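PDB 4FZR: SsfS6 from Streptomyces sp. SF2575, which belongs to the erythromycin biosynthesis protein CIII-like family and adopts the two-domain GT-B fold, with a parallel sheet in each domain. Local coordinates for residues W147-I152 with P181-S186; T129-L134 with L159-G164. One frame throughout, in Å; residues are numbered along the deposited sequence.

In the fold
Neighbouring elements of one Rossmann-like domain can be joined by quite different chemistry, as the N-terminal half of this GT-B protein illustrates. Interaction 1 lies within the parallel sheet, between strands 147-150 and 185-188, and is only partly buried; backbone bonds, an indole N-H and a hydroxyl-carboxylate bond carry much of it. Interaction 2 is a buried contact and has no hydrogen bond across it: the turn after strand 126-130 packs against helix 158-167 through an aromatic face and aliphatic groups. The two meet because strands 126-130 and 147-150 are neighbours, and because helix 158-167 belongs to the connection between the two strands of interaction 1.

Interaction 1 of 2, residues W147-I152 with P181-S186; sequences WIEQSI and PDPLLS
Trp147 and Glu149 face Pro183 and Ser186 in the parallel sheet of the N-terminal domain, where strands 147-150 and 185-188 lie next to each other, the two ends of a beta-alpha-beta crossover through helix 158-167. The backbone sets the register: Leu184 N donates to Trp147 O at 2.7 Å, and Glu149 N reaches Leu185 O at 3.0 Å in an almost straight bond (169° at the hydrogen). Before the second strand begins, its lead-in loop is gripped by the indole. With CG of Trp147 between its own backbone N and carbonyl carbon (chi1 66°), the ring lies beside Pro183, both side chains pointing the same way. Pro183 CB sits over the six-membered ring, 3.7 Å from its centroid, a CH-pi contact, while Pro183 CD touches Trp147 CZ2 at 3.6 Å. At the ring's edge NE1 donates to Pro181 O, 2.8 Å away; that oxygen lies in the indole plane, although the N-H arrives from above the plane of the carbonyl. A water held by Asp182 O also bonds weakly to Trp147 N. Ile148 and Leu185 run side by side on the sheet face packed against helix 388-395, Ile148 CG2 and Leu185 CB 4.1 Å apart. Glu149 and Ser186 form a parallel bridge with side chains on the other face. There the Glu149 chain runs extended to its carboxylate, and Ser186 OG donates to OE1 at 2.6 Å, nearly along its C-O axis. The second oxygen, OE2, makes a salt bridge to Lys161 and a weak bond with Thr131 OG1. A buried carboxylate thus has a hydroxyl donor on one oxygen and an ammonium on the other, which is consistent with its remaining ionised and ties the strand pair to the crossover helix.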
loop_
_atom_site.group_PDB
_atom_site.type_symbol
_atom_site.label_atom_id
_atom_site.label_comp_id
_atom_site.label_asym_id
_atom_site.label_seq_id
_atom_site.Cartn_x
_atom_site.Cartn_y
_atom_site.Cartn_z
ATOM N N TRP A 147 14.984 -16.129 7.450
ATOM C CA TRP A 147 14.885 -14.821 6.811
ATOM C C TRP A 147 14.838 -14.958 5.295
ATOM O O TRP A 147 15.285 -15.957 4.736
ATOM C CB TRP A 147 16.035 -13.901 7.243
ATOM C CG TRP A 147 17.388 -14.348 6.799
ATOM C CD1 TRP A 147 18.128 -15.367 7.320
ATOM C CD2 TRP A 147 18.177 -13.774 5.748
ATOM N NE1 TRP A 147 19.326 -15.471 6.656
ATOM C CE2 TRP A 147 19.380 -14.505 5.686
ATOM C CE3 TRP A 147 17.980 -12.718 4.853
ATOM C CZ2 TRP A 147 20.383 -14.213 4.762
ATOM C CZ3 TRP A 147 18.975 -12.430 3.935
ATOM C CH2 TRP A 147 20.163 -13.174 3.898
ATOM N N ILE A 148 14.281 -13.949 4.638
ATOM C CA ILE A 148 14.142 -13.958 3.191
ATOM C C ILE A 148 14.929 -12.802 2.595
ATOM O O ILE A 148 14.929 -11.693 3.129
ATOM C CB ILE A 148 12.666 -13.866 2.777
ATOM C CG1 ILE A 148 11.949 -15.165 3.139
ATOM C CG2 ILE A 148 12.540 -13.603 1.285
ATOM C CD1 ILE A 148 10.568 -14.955 3.682
ATOM N N GLU A 149 15.600 -13.082 1.485
ATOM C CA GLU A 149 16.469 -12.114 0.838
ATOM C C GLU A 149 15.878 -11.724 -0.508
ATOM O O GLU A 149 15.669 -12.578 -1.366
ATOM C CB GLU A 149 17.856 -12.733 0.641
ATOM C CG GLU A 149 18.876 -11.832 -0.042
ATOM C CD GLU A 149 20.177 -12.559 -0.350
ATOM O OE1 GLU A 149 20.138 -13.570 -1.083
ATOM O OE2 GLU A 149 21.240 -12.124 0.141
ATOM N N GLN A 150 15.595 -10.437 -0.691
ATOM C CA GLN A 150 15.162 -9.946 -1.994
ATOM C C GLN A 150 16.218 -9.043 -2.622
ATOM O O GLN A 150 16.719 -8.114 -1.989
ATOM C CB GLN A 150 13.836 -9.185 -1.905
ATOM C CG GLN A 150 13.286 -8.815 -3.281
ATOM C CD GLN A 150 12.121 -7.841 -3.237
ATOM O OE1 GLN A 150 11.189 -7.998 -2.447
ATOM N NE2 GLN A 150 12.169 -6.830 -4.098
ATOM N N SER A 151 16.554 -9.332 -3.875
ATOM C CA SER A 151 17.395 -8.450 -4.669
ATOM C C SER A 151 16.547 -7.319 -5.235
ATOM O O SER A 151 15.454 -7.551 -5.747
ATOM C CB SER A 151 18.056 -9.216 -5.815
ATOM O OG SER A 151 18.560 -8.323 -6.790
ATOM N N ILE A 152 17.055 -6.096 -5.138
ATOM C CA ILE A 152 16.349 -4.933 -5.655
ATOM C C ILE A 152 17.147 -4.331 -6.809
ATOM O O ILE A 152 16.965 -3.166 -7.165
ATOM C CB ILE A 152 16.123 -3.882 -4.546
ATOM C CG1 ILE A 152 17.459 -3.464 -3.929
ATOM C CG2 ILE A 152 15.198 -4.440 -3.460
ATOM C CD1 ILE A 152 17.380 -2.218 -3.092
ATOM N N PRO A 181 23.470 -17.370 8.583
ATOM C CA PRO A 181 22.740 -18.557 8.135
ATOM C C PRO A 181 22.032 -18.259 6.820
ATOM O O PRO A 181 21.635 -17.118 6.589
ATOM C CB PRO A 181 21.738 -18.815 9.270
ATOM C CG PRO A 181 21.683 -17.542 10.056
ATOM C CD PRO A 181 23.018 -16.896 9.900
ATOM N N ASP A 182 21.895 -19.261 5.963
ATOM C CA ASP A 182 21.316 -19.038 4.649
ATOM C C ASP A 182 19.872 -18.565 4.725
ATOM O O ASP A 182 19.140 -18.910 5.655
ATOM C CB ASP A 182 21.405 -20.305 3.804
ATOM C CG ASP A 182 22.799 -20.543 3.278
ATOM O OD1 ASP A 182 23.758 -20.039 3.903
ATOM O OD2 ASP A 182 22.938 -21.224 2.242
ATOM N N PRO A 183 19.463 -17.751 3.745
ATOM C CA PRO A 183 18.073 -17.298 3.695
ATOM C C PRO A 183 17.132 -18.434 3.319
ATOM O O PRO A 183 17.520 -19.323 2.563
ATOM C CB PRO A 183 18.091 -16.232 2.597
ATOM C CG PRO A 183 19.263 -16.588 1.738
ATOM C CD PRO A 183 20.284 -17.144 2.682
ATOM N N LEU A 184 15.918 -18.410 3.858
ATOM C CA LEU A 184 14.888 -19.361 3.470
ATOM C C LEU A 184 14.713 -19.311 1.954
ATOM O O LEU A 184 14.779 -20.333 1.269
ATOM C CB LEU A 184 13.571 -19.008 4.163
ATOM C CG LEU A 184 12.454 -20.051 4.141
ATOM C CD1 LEU A 184 12.822 -21.252 4.996
ATOM C CD2 LEU A 184 11.148 -19.426 4.609
ATOM N N LEU A 185 14.477 -18.106 1.444
ATOM C CA LEU A 185 14.416 -17.848 0.012
ATOM C C LEU A 185 15.416 -16.763 -0.343
ATOM O O LEU A 185 15.657 -15.852 0.446
ATOM C CB LEU A 185 13.024 -17.361 -0.389
ATOM C CG LEU A 185 11.961 -18.373 -0.809
ATOM C CD1 LEU A 185 10.772 -17.634 -1.401
ATOM C CD2 LEU A 185 12.522 -19.368 -1.807
ATOM N N SER A 186 15.995 -16.858 -1.531
ATOM C CA SER A 186 16.820 -15.782 -2.055
ATOM C C SER A 186 16.257 -15.377 -3.408
ATOM O O SER A 186 16.351 -16.120 -4.383
ATOM C CB SER A 186 18.280 -16.205 -2.180
ATOM O OG SER A 186 19.051 -15.161 -2.754
HETATM O O HOH W 1 16.951 -18.715 6.783
#

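Interaction 2 of 2, residues T129-L134 with L159-G164; sequences TETYSL and LIKSAG
The Tyr132 ring is sandwiched: Ile160 CG2 stands over the centre of one face, 3.5 Å from the centroid, and Thr131 CG2 lies 4.1 Å above the opposite face, displaced toward the rim. This is the loop at the C-terminal end of strand 126-130, in the Rossmann-like domain, packed against helix 158-167; the strand ends in a type I beta turn from Glu130 to Ser133. The Ile160 contact is CH-pi, made with the two side chains crossing at about a right angle. Beyond the ring, Tyr132 OH meets Ile160 CD1 at 3.3 Å and is hydrogen-bonded to Pro157 O, just ahead of the helix; the ring of Tyr104 also packs against the tyrosine. The turn is closed by Ser133 N donating to Glu130 O at 2.7 Å and braced by its own acid, since Tyr132 N bonds to Glu130 OE2 from above the carboxylate plane. Glu130 OE2 also forms a salt bridge with Arg153, so one oxygen serves two donors. Lys161 crosses Thr131 with its aliphatic part, CD lying 3.6 Å from Thr131 OG1, before its ammonium goes on to Glu149. One helical turn on from Ile160, a methyl packs on the backbone by van der Waals contact: Leu134, whose CB points toward the helix, rests its CD1 3.7 Å from Gly164 C.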
loop_
_atom_site.group_PDB
_atom_site.type_symbol
_atom_site.label_atom_id
_atom_site.label_comp_id
_atom_site.label_asym_id
_atom_site.label_seq_id
_atom_site.Cartn_x
_atom_site.Cartn_y
_atom_site.Cartn_z
ATOM N N THR A 129 14.086 -8.882 3.948
ATOM C CA THR A 129 15.089 -7.837 3.827
ATOM C C THR A 129 15.676 -7.742 2.420
ATOM O O THR A 129 15.439 -8.595 1.565
ATOM C CB THR A 129 16.231 -8.076 4.829
ATOM O OG1 THR A 129 17.053 -6.907 4.919
ATOM C CG2 THR A 129 17.073 -9.267 4.405
ATOM N N GLU A 130 16.436 -6.678 2.198
ATOM C CA GLU A 130 17.116 -6.442 0.934
ATOM C C GLU A 130 18.560 -6.941 1.047
ATOM O O GLU A 130 19.164 -6.866 2.115
ATOM C CB GLU A 130 17.056 -4.950 0.607
ATOM C CG GLU A 130 17.855 -4.517 -0.590
ATOM C CD GLU A 130 19.192 -3.924 -0.199
ATOM O OE1 GLU A 130 19.232 -3.122 0.758
ATOM O OE2 GLU A 130 20.205 -4.266 -0.842
ATOM N N THR A 131 19.102 -7.464 -0.049
ATOM C CA THR A 131 20.381 -8.182 -0.011
ATOM C C THR A 131 21.539 -7.445 0.678
ATOM O O THR A 131 22.426 -8.082 1.239
ATOM C CB THR A 131 20.833 -8.625 -1.427
ATOM O OG1 THR A 131 22.175 -9.124 -1.368
ATOM C CG2 THR A 131 20.776 -7.473 -2.411
ATOM N N TYR A 132 21.536 -6.115 0.645
ATOM C CA TYR A 132 22.599 -5.342 1.292
ATOM C C TYR A 132 22.191 -4.791 2.661
ATOM O O TYR A 132 23.005 -4.176 3.349
ATOM C CB TYR A 132 23.065 -4.191 0.394
ATOM C CG TYR A 132 23.747 -4.624 -0.888
ATOM C CD1 TYR A 132 24.317 -5.886 -1.012
ATOM C CD2 TYR A 132 23.826 -3.762 -1.973
ATOM C CE1 TYR A 132 24.941 -6.275 -2.186
ATOM C CE2 TYR A 132 24.444 -4.140 -3.146
ATOM C CZ TYR A 132 24.999 -5.397 -3.248
ATOM O OH TYR A 132 25.618 -5.771 -4.418
ATOM N N SER A 133 20.936 -4.997 3.048
ATOM C CA SER A 133 20.486 -4.660 4.397
ATOM C C SER A 133 20.809 -5.804 5.347
ATOM O O SER A 133 19.965 -6.658 5.616
ATOM C CB SER A 133 18.982 -4.385 4.415
ATOM O OG SER A 133 18.664 -3.225 3.665
ATOM N N LEU A 134 22.033 -5.807 5.863
ATOM C CA LEU A 134 22.544 -6.937 6.632
ATOM C C LEU A 134 22.058 -6.942 8.080
ATOM O O LEU A 134 22.390 -7.846 8.849
ATOM C CB LEU A 134 24.076 -6.951 6.590
ATOM C CG LEU A 134 24.696 -7.210 5.215
ATOM C CD1 LEU A 134 26.219 -7.247 5.307
ATOM C CD2 LEU A 134 24.155 -8.505 4.622
ATOM N N LEU A 159 30.754 -9.152 -4.245
ATOM C CA LEU A 159 31.849 -8.461 -3.569
ATOM C C LEU A 159 31.343 -7.504 -2.496
ATOM O O LEU A 159 31.962 -7.360 -1.439
ATOM C CB LEU A 159 32.698 -7.694 -4.583
ATOM C CG LEU A 159 34.003 -8.375 -4.995
ATOM C CD1 LEU A 159 34.980 -8.387 -3.829
ATOM C CD2 LEU A 159 33.744 -9.789 -5.505
ATOM N N ILE A 160 30.222 -6.847 -2.772
ATOM C CA ILE A 160 29.629 -5.921 -1.817
ATOM C C ILE A 160 29.129 -6.684 -0.596
ATOM O O ILE A 160 29.457 -6.344 0.541
ATOM C CB ILE A 160 28.463 -5.128 -2.444
ATOM C CG1 ILE A 160 28.977 -4.249 -3.589
ATOM C CG2 ILE A 160 27.766 -4.276 -1.386
ATOM C CD1 ILE A 160 27.915 -3.380 -4.241
ATOM N N LYS A 161 28.343 -7.726 -0.841
ATOM C CA LYS A 161 27.798 -8.545 0.231
ATOM C C LYS A 161 28.904 -9.168 1.079
ATOM O O LYS A 161 28.868 -9.088 2.306
ATOM C CB LYS A 161 26.896 -9.636 -0.353
ATOM C CG LYS A 161 26.178 -10.486 0.680
ATOM C CD LYS A 161 24.893 -11.062 0.100
ATOM C CE LYS A 161 24.815 -12.570 0.262
ATOM N NZ LYS A 161 23.965 -13.187 -0.794
ATOM N N SER A 162 29.886 -9.780 0.425
ATOM C CA SER A 162 30.959 -10.465 1.137
ATOM C C SER A 162 31.831 -9.491 1.922
ATOM O O SER A 162 32.284 -9.805 3.024
ATOM C CB SER A 162 31.823 -11.274 0.166
ATOM O OG SER A 162 32.423 -10.445 -0.817
ATOM N N ALA A 163 32.069 -8.313 1.357
ATOM C CA ALA A 163 32.845 -7.295 2.049
ATOM C C ALA A 163 32.069 -6.826 3.277
ATOM O O ALA A 163 32.659 -6.467 4.297
ATOM C CB ALA A 163 33.147 -6.132 1.124
ATOM N N GLY A 164 30.742 -6.842 3.173
ATOM C CA GLY A 164 29.881 -6.449 4.272
ATOM C C GLY A 164 29.880 -7.470 5.391
ATOM O O GLY A 164 29.972 -7.113 6.566
#